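Local atomic coordinates of 30-kDa cleavage and polyadenylation specificity factor 30 (Arabidopsis thaliana, PDB entry 5ZUU), a protein that acts in the CPSF complex in pre-mRNA 3'-end formation and poly(A) site selection, and binds m6A-modified RNA through its YTH domain. Residues N25-F30 with L110-F115; S33-V38 with I165-K170. All blocks are in the same frame, centred on the assembly; numbering follows the deposited sequence.

Interaction 1 of 2, residues N25-F30 with L110-F115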
loop_
_atom_site.group_PDB
_atom_site.type_symbol
_atom_site.label_atom_id
_atom_site.label_comp_id
_atom_site.label_asym_id
_atom_site.label_seq_id
_atom_site.Cartn_x
_atom_site.Cartn_y
_atom_site.Cartn_z
ATOM N N ASN A 25 -3.415 10.738 -6.053
ATOM C CA ASN A 25 -3.386 11.785 -7.068
ATOM C C ASN A 25 -2.042 12.400 -7.135
ATOM O O ASN A 25 -1.781 13.068 -8.105
ATOM C CB ASN A 25 -4.267 12.988 -6.676
ATOM C CG ASN A 25 -5.711 12.797 -6.980
ATOM O OD1 ASN A 25 -6.097 11.990 -7.839
ATOM N ND2 ASN A 25 -6.537 13.532 -6.273
ATOM N N ASN A 26 -1.229 12.293 -6.068
ATOM C CA ASN A 26 0.061 12.957 -6.022
ATOM C C ASN A 26 1.101 12.158 -5.216
ATOM O O ASN A 26 0.725 11.329 -4.382
ATOM C CB ASN A 26 -0.149 14.385 -5.431
ATOM C CG ASN A 26 -0.696 14.355 -4.002
ATOM O OD1 ASN A 26 -0.078 13.804 -3.112
ATOM N ND2 ASN A 26 -1.892 14.920 -3.789
ATOM N N ARG A 27 2.397 12.400 -5.459
ATOM C CA ARG A 27 3.460 11.766 -4.656
ATOM C C ARG A 27 3.519 12.320 -3.254
ATOM O O ARG A 27 3.897 11.629 -2.290
ATOM C CB ARG A 27 4.834 11.954 -5.244
ATOM C CG ARG A 27 5.025 11.204 -6.515
ATOM C CD ARG A 27 6.514 11.060 -6.852
ATOM N NE ARG A 27 6.602 10.319 -8.098
ATOM C CZ ARG A 27 6.881 9.024 -8.237
ATOM N NH1 ARG A 27 7.212 8.251 -7.223
ATOM N NH2 ARG A 27 6.891 8.520 -9.466
ATOM N N GLU A 28 3.151 13.569 -3.103
ATOM C CA GLU A 28 3.328 14.179 -1.779
ATOM C C GLU A 28 2.622 13.340 -0.758
ATOM O O GLU A 28 3.212 13.078 0.268
ATOM C CB GLU A 28 2.845 15.620 -1.703
ATOM C CG GLU A 28 3.595 16.571 -2.629
ATOM C CD GLU A 28 2.985 16.691 -4.037
ATOM O OE1 GLU A 28 2.439 17.777 -4.381
ATOM O OE2 GLU A 28 3.052 15.705 -4.808
ATOM N N ASN A 29 1.376 12.918 -0.986
ATOM C CA ASN A 29 0.654 12.127 0.035
ATOM C C ASN A 29 1.276 10.756 0.295
ATOM O O ASN A 29 1.343 10.306 1.368
ATOM C CB ASN A 29 -0.834 12.014 -0.279
ATOM C CG ASN A 29 -1.573 13.346 -0.138
ATOM O OD1 ASN A 29 -2.711 13.482 -0.538
ATOM N ND2 ASN A 29 -0.919 14.296 0.421
ATOM N N PHE A 30 1.679 10.123 -0.771
ATOM C CA PHE A 30 2.359 8.858 -0.676
ATOM C C PHE A 30 3.623 8.972 0.200
ATOM O O PHE A 30 3.894 8.143 1.066
ATOM C CB PHE A 30 2.672 8.382 -2.100
ATOM C CG PHE A 30 3.730 7.331 -2.162
ATOM C CD1 PHE A 30 3.558 6.142 -1.487
ATOM C CD2 PHE A 30 4.937 7.554 -2.894
ATOM C CE1 PHE A 30 4.535 5.159 -1.557
ATOM C CE2 PHE A 30 5.895 6.580 -2.975
ATOM C CZ PHE A 30 5.695 5.380 -2.278
ATOM N N LEU A 110 9.082 -0.836 -0.594
ATOM C CA LEU A 110 9.033 0.359 -1.419
ATOM C C LEU A 110 9.998 0.268 -2.594
ATOM O O LEU A 110 11.171 -0.093 -2.400
ATOM C CB LEU A 110 9.436 1.531 -0.509
ATOM C CG LEU A 110 8.229 1.872 0.361
ATOM C CD1 LEU A 110 8.636 2.491 1.719
ATOM C CD2 LEU A 110 7.221 2.720 -0.423
ATOM N N CYS A 111 9.522 0.573 -3.785
ATOM C CA CYS A 111 10.278 0.308 -5.014
ATOM C C CYS A 111 9.593 1.033 -6.180
ATOM O O CYS A 111 8.701 1.778 -5.909
ATOM C CB CYS A 111 10.283 -1.195 -5.248
ATOM S SG CYS A 111 8.630 -1.897 -5.643
ATOM N N GLU A 112 10.049 0.920 -7.428
ATOM C CA GLU A 112 9.335 1.463 -8.569
ATOM C C GLU A 112 9.107 0.344 -9.554
ATOM O O GLU A 112 10.044 -0.090 -10.242
ATOM C CB GLU A 112 10.082 2.603 -9.278
ATOM C CG GLU A 112 10.176 3.929 -8.514
ATOM C CD GLU A 112 8.829 4.713 -8.416
ATOM O OE1 GLU A 112 7.894 4.531 -9.246
ATOM O OE2 GLU A 112 8.729 5.563 -7.507
ATOM N N LEU A 113 7.886 -0.162 -9.606
ATOM C CA LEU A 113 7.586 -1.286 -10.456
ATOM C C LEU A 113 6.803 -0.766 -11.664
ATOM O O LEU A 113 5.651 -0.322 -11.573
ATOM C CB LEU A 113 6.777 -2.313 -9.705
ATOM C CG LEU A 113 6.280 -3.504 -10.543
ATOM C CD1 LEU A 113 7.446 -4.383 -10.957
ATOM C CD2 LEU A 113 5.290 -4.328 -9.724
ATOM N N SER A 114 7.459 -0.759 -12.795
ATOM C CA SER A 114 6.846 -0.319 -14.041
ATOM C C SER A 114 5.664 -1.187 -14.452
ATOM O O SER A 114 5.697 -2.407 -14.300
ATOM C CB SER A 114 7.914 -0.406 -15.154
ATOM O OG SER A 114 7.297 -0.257 -16.397
ATOM N N PHE A 115 4.635 -0.549 -14.989
ATOM C CA PHE A 115 3.439 -1.215 -15.516
ATOM C C PHE A 115 3.785 -2.155 -16.697
ATOM O O PHE A 115 3.094 -3.152 -16.928
ATOM C CB PHE A 115 2.359 -0.195 -16.001
ATOM C CG PHE A 115 1.659 0.616 -14.906
ATOM C CD1 PHE A 115 1.658 0.250 -13.581
ATOM C CD2 PHE A 115 0.923 1.780 -15.251
ATOM C CE1 PHE A 115 1.020 1.020 -12.614
ATOM C CE2 PHE A 115 0.278 2.531 -14.267
ATOM C CZ PHE A 115 0.314 2.133 -12.962
#

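Interaction 2 of 2, residues S33-V38 with I165-K170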
loop_
_atom_site.group_PDB
_atom_site.type_symbol
_atom_site.label_atom_id
_atom_site.label_comp_id
_atom_site.label_asym_id
_atom_site.label_seq_id
_atom_site.Cartn_x
_atom_site.Cartn_y
_atom_site.Cartn_z
ATOM N N SER A 33 2.682 9.401 3.733
ATOM C CA SER A 33 2.323 8.101 4.271
ATOM C C SER A 33 3.550 7.288 4.738
ATOM O O SER A 33 3.569 6.643 5.775
ATOM C CB SER A 33 1.545 7.328 3.217
ATOM O OG SER A 33 1.220 6.076 3.702
ATOM N N VAL A 34 4.571 7.331 3.912
ATOM C CA VAL A 34 5.823 6.622 4.180
ATOM C C VAL A 34 6.498 7.166 5.433
ATOM O O VAL A 34 6.961 6.389 6.261
ATOM C CB VAL A 34 6.751 6.702 2.957
ATOM C CG1 VAL A 34 8.138 6.199 3.305
ATOM C CG2 VAL A 34 6.166 5.873 1.810
ATOM N N GLN A 35 6.546 8.484 5.584
ATOM C CA GLN A 35 7.190 9.092 6.764
ATOM C C GLN A 35 6.394 8.832 8.043
ATOM O O GLN A 35 6.969 8.684 9.110
ATOM C CB GLN A 35 7.439 10.604 6.538
ATOM C CG GLN A 35 7.870 11.410 7.775
ATOM C CD GLN A 35 9.125 10.870 8.418
ATOM O OE1 GLN A 35 10.110 10.574 7.728
ATOM N NE2 GLN A 35 9.102 10.726 9.738
ATOM N N GLN A 36 5.069 8.745 7.934
ATOM C CA GLN A 36 4.209 8.654 9.116
ATOM C C GLN A 36 3.573 7.316 9.380
ATOM O O GLN A 36 3.051 7.129 10.439
ATOM C CB GLN A 36 3.127 9.734 8.970
ATOM C CG GLN A 36 3.758 11.108 9.042
ATOM C CD GLN A 36 2.805 12.210 8.756
ATOM O OE1 GLN A 36 1.594 12.081 8.913
ATOM N NE2 GLN A 36 3.356 13.335 8.328
ATOM N N GLY A 37 3.568 6.381 8.435
ATOM C CA GLY A 37 2.883 5.100 8.709
ATOM C C GLY A 37 1.374 5.161 8.798
ATOM O O GLY A 37 0.717 4.428 9.591
ATOM N N VAL A 38 0.825 5.978 7.917
ATOM C CA VAL A 38 -0.564 6.383 7.966
ATOM C C VAL A 38 -1.113 6.568 6.578
ATOM O O VAL A 38 -0.402 6.990 5.710
ATOM C CB VAL A 38 -0.591 7.678 8.811
ATOM C CG1 VAL A 38 -1.196 8.866 8.126
ATOM C CG2 VAL A 38 -1.203 7.401 10.154
ATOM N N ILE A 165 11.780 2.603 7.277
ATOM C CA ILE A 165 12.316 1.723 8.362
ATOM C C ILE A 165 12.765 2.624 9.539
ATOM O O ILE A 165 12.426 2.366 10.703
ATOM C CB ILE A 165 13.517 0.797 7.881
ATOM C CG1 ILE A 165 13.105 -0.203 6.773
ATOM C CG2 ILE A 165 14.126 -0.015 9.017
ATOM C CD1 ILE A 165 11.957 -1.105 7.159
ATOM N N ALA A 166 13.482 3.696 9.199
ATOM C CA ALA A 166 13.915 4.712 10.183
ATOM C C ALA A 166 12.699 5.303 10.892
ATOM O O ALA A 166 12.652 5.254 12.134
ATOM C CB ALA A 166 14.739 5.807 9.510
ATOM N N ALA A 167 11.690 5.761 10.119
ATOM C CA ALA A 167 10.506 6.415 10.756
ATOM C C ALA A 167 9.774 5.475 11.664
ATOM O O ALA A 167 9.462 5.841 12.786
ATOM C CB ALA A 167 9.573 7.019 9.746
ATOM N N GLU A 168 9.566 4.248 11.170
ATOM C CA GLU A 168 8.991 3.114 11.903
ATOM C C GLU A 168 9.719 2.838 13.229
ATOM O O GLU A 168 9.095 2.666 14.242
ATOM C CB GLU A 168 9.052 1.854 11.007
ATOM C CG GLU A 168 7.957 0.827 11.168
ATOM C CD GLU A 168 8.156 -0.427 10.262
ATOM O OE1 GLU A 168 7.706 -1.503 10.724
ATOM O OE2 GLU A 168 8.714 -0.376 9.105
ATOM N N ALA A 169 11.040 2.789 13.206
ATOM C CA ALA A 169 11.828 2.564 14.426
ATOM C C ALA A 169 11.652 3.716 15.420
ATOM O O ALA A 169 11.427 3.471 16.596
ATOM C CB ALA A 169 13.292 2.426 14.067
ATOM N N LYS A 170 11.750 4.955 14.919
ATOM C CA LYS A 170 11.547 6.179 15.746
ATOM C C LYS A 170 10.226 6.162 16.490
ATOM O O LYS A 170 10.179 6.527 17.666
ATOM C CB LYS A 170 11.629 7.480 14.925
ATOM C CG LYS A 170 13.012 8.126 14.875
ATOM C CD LYS A 170 13.005 9.590 15.331
ATOM C CE LYS A 170 14.433 10.059 15.692
ATOM N NZ LYS A 170 14.508 11.336 16.473
#

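Interaction 1 of 2, residues N25-F30 with L110-F115
Arg27 and Phe30 of helix 27-36 reach across to Glu112 and Leu110 of strand 103-114. The two elements belong to the YTH domain, an alpha/beta fold in which helices pack on a central mixed sheet. Their backbones stay well apart, with the CA atoms of Phe30 and Leu110 10.8 Å from each other. Side chains alone bridge the space.

The polar part is a salt bridge between Arg27 and Glu112. Arg27 NH1 donates to Glu112 OE2 over 3.1 Å, with an N-H...O angle of 154°. The carboxylate oxygen is met on its syn side. It lies at the edge of the guanidinium, tilted slightly from its plane, and the two flat groups are turned 53° apart. Arg27 runs extended from CG to NE, which carries its charge out to the strand. The other oxygen of Glu112, OE1, accepts from Gln72 NE2 on strand 70-77, so both carboxylate oxygens are held and the rotation of the group is restrained. Both residues are partly exposed.

The capping part is local to the helix. Asn26 sits at the N-cap, and its OD1 accepts from Asn29 N at 2.7 Å, almost in line with its own C=O bond. Asn26 and Phe115 pack on a modified residue of the bound RNA, probably the m6A nucleotide, and Asn25 OD1 makes a weak hydrogen bond to it, so both segments also border the RNA site.

The apolar part is buried. Leu160 of helix 159-172 touches both Phe30 and Leu110. With CG anti to the backbone N (chi1 162°), the Phe30 ring extends toward the strand. Leu110 CD2 meets it at the edge, near the ring plane, 3.6 Å from CZ and 3.8 Å from CE1.

Interaction 2 of 2, residues S33-V38 with I165-K170
Helix 27-36 of the YTH fold packs by its last turn against helix 159-172, the last helix of the chain. The approach is close, with the CA atoms of Gln35 and Ala167 5.8 Å apart. The small side chain of Ala167 is consistent with so close an approach. Its buried methyl points at the other helix, and CB comes to 3.2 Å from Gln35 O. The Gln35 side chain starts away from the partner helix but bends at its second torsion (chi2 57°). This returns the amide to Ala167, with NE2 3.7 Å from CB. One methyl thus touches both the backbone carbonyl and the side-chain amide of the same residue. Gln35 has two conformers, so the amide contact describes one of them. Val34 adds only marginal contact here, and its side chain packs on Leu160 and Ser164 earlier in helix 159-172.

The end of helix 27-36 is held separately. Gly37 leaves it with positive phi (69°), and its N still bonds to Ser33 O at 2.7 Å. Ser33 OG donates to Val38 O, also at 2.7 Å, from above the carbonyl plane. Trp107 NE1 hydrogen-bonds to the same hydroxyl.

Gln35 O receives its hydrogen bond from Arg171 NH1, one turn beyond Ala167. The methyl therefore supplies close packing, while the polar need of the carbonyl is met by the guanidinium of Arg171.

Both interactions use helix 27-36, at its two ends. Interaction 1 ties the first turn to strand 103-114 of the sheet, and interaction 2 sets the last turn against helix 159-172. Their centres are about 16 Å apart, yet they meet where Leu110 CD2 packs 4.0 Å from Val34 CG2. Interaction 1 spans a wide backbone separation with side chains alone, its apolar pair in the core and its ion pair partly exposed. Interaction 2 brings backbones close around one buried methyl, with an exposed glutamine at its margin, and involves no charged pair between its segments. Interaction 1 also adjoins the bound RNA, whereas interaction 2 is about 16 Å from it at the nearest atom.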